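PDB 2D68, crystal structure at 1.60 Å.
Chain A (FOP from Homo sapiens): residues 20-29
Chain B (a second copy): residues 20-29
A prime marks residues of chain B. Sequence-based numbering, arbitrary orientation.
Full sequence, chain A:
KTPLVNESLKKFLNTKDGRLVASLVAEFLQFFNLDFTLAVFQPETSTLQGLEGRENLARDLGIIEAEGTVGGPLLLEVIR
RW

Chain A 20-29: LVASLVAEFL
Chain B (20-29) LVASLVAEFL

How are the two backbones arranged? Each stretch is an uninterrupted α-helix that begins before residue 20 and continues past residue 29, with phi between -54° and -67° and psi between -36° and -53°. The i to i+4 ladder is complete in both copies; in chain B it runs from Leu24′ N to Leu20′ O at 2.9 Å through to Leu29′ N to Val25′ O at 3.1 Å. The N-to-C directions make an angle of 120°, a signed crossing of -120°, and the axes approach to 10.5 Å. The two copies meet through the same residues, and the register centres on one self-pairing: Val25 CA lies 6.0 Å from Val25′ CA. No hydrogen bond crosses between the stretches, so the 383 Å² buried between them rests on apolar packing.

What do residues 20 to 24 of chain B contribute? Leu20′ (chi1 t, chi2 p) is out of reach of the other helix, whereas Val21′, chi1 t, points its CA-to-CB bond toward it and sets CG1 3.7 Å from Phe28 CD1. Ala22′ points sideways, yet its methyl still meets the same ring, CB lying 4.0 Å from Phe28 CZ. Both are plain van der Waals contacts and approach the ring obliquely. Ser23′ (chi1 m) is out of reach, its OG hydrogen-bonded to a residue just outside the stretch. Leu24′ (chi1 m, chi2 t) points sideways and makes no contact.

Why does Val25′ sit at the centre? Its CA-to-CB bond points toward the other helix, and with chi1 t on both sides the two valines meet methyl to methyl, Val25′ CG1 to Val25 CG1 at 3.9 Å. The other methyl, CG2, reaches over one face of the Phe28 ring, 4.1 Å from its centroid and 20° off the normal, with Phe28 CG the nearest ring atom at 3.9 Å from Val25′ CG2. This is a CH-π contact, in which a weakly polarised methyl lies against the aromatic π cloud. Ala26′ and Glu27′ are out of reach; Glu27′ (chi1 t, chi2 m, chi3 -29°) has its carboxylate oxygens satisfied elsewhere in the structure.

How does Phe28′ complete the contact? With chi1 t and chi2 92°, it points toward chain A and repeats in reverse what Phe28 receives. Val21 CG1 lies 3.7 Å from Phe28′ CD1, and Val25 CG2 lies over one face, 4.2 Å from the centroid of the Phe28′ ring and 22° off its normal. The alanine contact is looser here, Ala22 CB lying 4.5 Å from Phe28′ CZ. Valine and phenylalanine thus interlock twice, once in each direction, around the Val25 pair. Leu29′ (chi1 m, chi2 t) starts sideways, but its end comes nearer chain A; it covers a little surface without a close contact.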

# COMPACT_ATOMS: atom_id res chain seq x y z
N LEU A 20 -9.59 -2.34 4.35
CA LEU A 20 -9.01 -3.10 3.23
C LEU A 20 -7.67 -2.48 2.79
O LEU A 20 -6.67 -3.21 2.57
CB LEU A 20 -9.97 -3.14 2.04
CG LEU A 20 -11.20 -4.01 2.26
CD1 LEU A 20 -12.12 -3.74 1.09
CD2 LEU A 20 -10.85 -5.49 2.33
N VAL A 21 -7.64 -1.16 2.67
CA VAL A 21 -6.40 -0.46 2.27
C VAL A 21 -5.28 -0.75 3.26
O VAL A 21 -4.17 -1.15 2.87
CB VAL A 21 -6.61 1.06 2.12
CG1 VAL A 21 -5.28 1.76 1.97
CG2 VAL A 21 -7.56 1.35 0.91
N ALA A 22 -5.55 -0.58 4.55
CA ALA A 22 -4.50 -0.80 5.56
C ALA A 22 -4.03 -2.26 5.56
O ALA A 22 -2.83 -2.52 5.69
CB ALA A 22 -4.99 -0.39 6.95
N SER A 23 -4.98 -3.18 5.36
CA SER A 23 -4.63 -4.62 5.32
C SER A 23 -3.75 -4.93 4.12
O SER A 23 -2.80 -5.72 4.22
CB SER A 23 -5.90 -5.45 5.31
OG SER A 23 -6.59 -5.27 6.54
N LEU A 24 -4.02 -4.27 2.99
CA LEU A 24 -3.17 -4.41 1.80
C LEU A 24 -1.76 -3.87 2.00
O LEU A 24 -0.79 -4.47 1.55
CB LEU A 24 -3.83 -3.74 0.60
CG LEU A 24 -4.91 -4.60 -0.04
CD1 LEU A 24 -5.83 -3.76 -0.87
CD2 LEU A 24 -4.26 -5.70 -0.89
N VAL A 25 -1.64 -2.73 2.69
CA VAL A 25 -0.32 -2.16 3.01
C VAL A 25 0.46 -3.12 3.91
O VAL A 25 1.61 -3.46 3.61
CB VAL A 25 -0.48 -0.76 3.63
CG1 VAL A 25 0.84 -0.27 4.23
CG2 VAL A 25 -0.96 0.22 2.56
N ALA A 26 -0.17 -3.59 5.00
CA ALA A 26 0.48 -4.54 5.89
C ALA A 26 0.88 -5.83 5.16
O ALA A 26 1.99 -6.35 5.37
CB ALA A 26 -0.40 -4.83 7.07
N GLU A 27 0.01 -6.33 4.27
CA GLU A 27 0.34 -7.56 3.53
C GLU A 27 1.54 -7.32 2.60
O GLU A 27 2.36 -8.21 2.41
CB GLU A 27 -0.86 -8.10 2.75
CG GLU A 27 -0.71 -9.53 2.24
CD GLU A 27 -0.01 -9.65 0.88
OE1 GLU A 27 -0.21 -8.76 0.03
OE2 GLU A 27 0.72 -10.64 0.67
N PHE A 28 1.64 -6.12 2.02
CA PHE A 28 2.79 -5.79 1.18
C PHE A 28 4.08 -5.85 2.01
O PHE A 28 5.07 -6.43 1.58
CB PHE A 28 2.60 -4.40 0.56
CG PHE A 28 3.81 -3.87 -0.15
CD1 PHE A 28 4.00 -4.10 -1.51
CD2 PHE A 28 4.78 -3.15 0.55
CE1 PHE A 28 5.15 -3.61 -2.16
CE2 PHE A 28 5.93 -2.67 -0.09
CZ PHE A 28 6.11 -2.88 -1.44
N LEU A 29 4.04 -5.26 3.20
CA LEU A 29 5.22 -5.23 4.07
C LEU A 29 5.63 -6.64 4.45
O LEU A 29 6.81 -6.99 4.42
CB LEU A 29 4.93 -4.39 5.31
CG LEU A 29 4.62 -2.91 5.06
CD1 LEU A 29 4.24 -2.26 6.41
CD2 LEU A 29 5.80 -2.19 4.41
N LEU B 20 4.91 1.11 -9.09
CA LEU B 20 3.64 1.78 -8.81
C LEU B 20 3.03 1.29 -7.48
O LEU B 20 2.60 2.10 -6.66
CB LEU B 20 2.66 1.56 -9.98
CG LEU B 20 1.28 2.16 -9.86
CD1 LEU B 20 1.34 3.65 -9.50
CD2 LEU B 20 0.54 1.94 -11.18
N VAL B 21 3.00 -0.02 -7.28
CA VAL B 21 2.54 -0.58 -5.99
C VAL B 21 3.30 0.03 -4.81
O VAL B 21 2.69 0.56 -3.84
CB VAL B 21 2.69 -2.12 -5.96
CG1 VAL B 21 2.43 -2.66 -4.57
CG2 VAL B 21 1.71 -2.75 -6.94
N ALA B 22 4.63 -0.03 -4.87
CA ALA B 22 5.43 0.48 -3.75
C ALA B 22 5.24 1.98 -3.53
O ALA B 22 5.13 2.43 -2.39
CB ALA B 22 6.91 0.14 -3.93
N SER B 23 5.17 2.73 -4.62
CA SER B 23 4.89 4.17 -4.53
C SER B 23 3.53 4.45 -3.85
O SER B 23 3.42 5.37 -3.04
CB SER B 23 4.93 4.80 -5.92
OG SER B 23 6.20 4.67 -6.52
N LEU B 24 2.52 3.63 -4.16
CA LEU B 24 1.21 3.78 -3.51
C LEU B 24 1.28 3.50 -2.02
O LEU B 24 0.60 4.16 -1.21
CB LEU B 24 0.16 2.89 -4.17
CG LEU B 24 -0.33 3.35 -5.54
CD1 LEU B 24 -1.00 2.19 -6.27
CD2 LEU B 24 -1.27 4.57 -5.45
N VAL B 25 2.07 2.50 -1.63
CA VAL B 25 2.29 2.21 -0.21
C VAL B 25 2.97 3.40 0.49
O VAL B 25 2.49 3.86 1.54
CB VAL B 25 3.07 0.90 -0.03
CG1 VAL B 25 3.43 0.66 1.46
CG2 VAL B 25 2.23 -0.28 -0.54
N ALA B 26 4.05 3.92 -0.10
CA ALA B 26 4.72 5.10 0.48
C ALA B 26 3.76 6.29 0.59
O ALA B 26 3.78 7.01 1.59
CB ALA B 26 5.96 5.45 -0.32
N GLU B 27 2.89 6.47 -0.42
CA GLU B 27 1.96 7.60 -0.39
C GLU B 27 0.95 7.43 0.74
O GLU B 27 0.57 8.41 1.36
CB GLU B 27 1.25 7.79 -1.74
CG GLU B 27 0.56 9.18 -1.87
CD GLU B 27 -0.88 9.23 -1.35
OE1 GLU B 27 -1.58 8.20 -1.38
OE2 GLU B 27 -1.31 10.32 -0.92
N PHE B 28 0.52 6.20 0.99
CA PHE B 28 -0.35 5.94 2.12
C PHE B 28 0.34 6.36 3.44
O PHE B 28 -0.27 7.03 4.28
CB PHE B 28 -0.75 4.46 2.15
CG PHE B 28 -1.44 4.05 3.41
CD1 PHE B 28 -2.82 4.09 3.51
CD2 PHE B 28 -0.71 3.60 4.51
CE1 PHE B 28 -3.45 3.74 4.70
CE2 PHE B 28 -1.34 3.24 5.69
CZ PHE B 28 -2.71 3.31 5.78
N LEU B 29 1.60 5.98 3.60
CA LEU B 29 2.34 6.33 4.82
C LEU B 29 2.45 7.84 4.95
O LEU B 29 2.25 8.41 6.03
CB LEU B 29 3.73 5.68 4.82
CG LEU B 29 3.76 4.15 4.76
CD1 LEU B 29 5.24 3.69 4.62
CD2 LEU B 29 3.12 3.53 5.99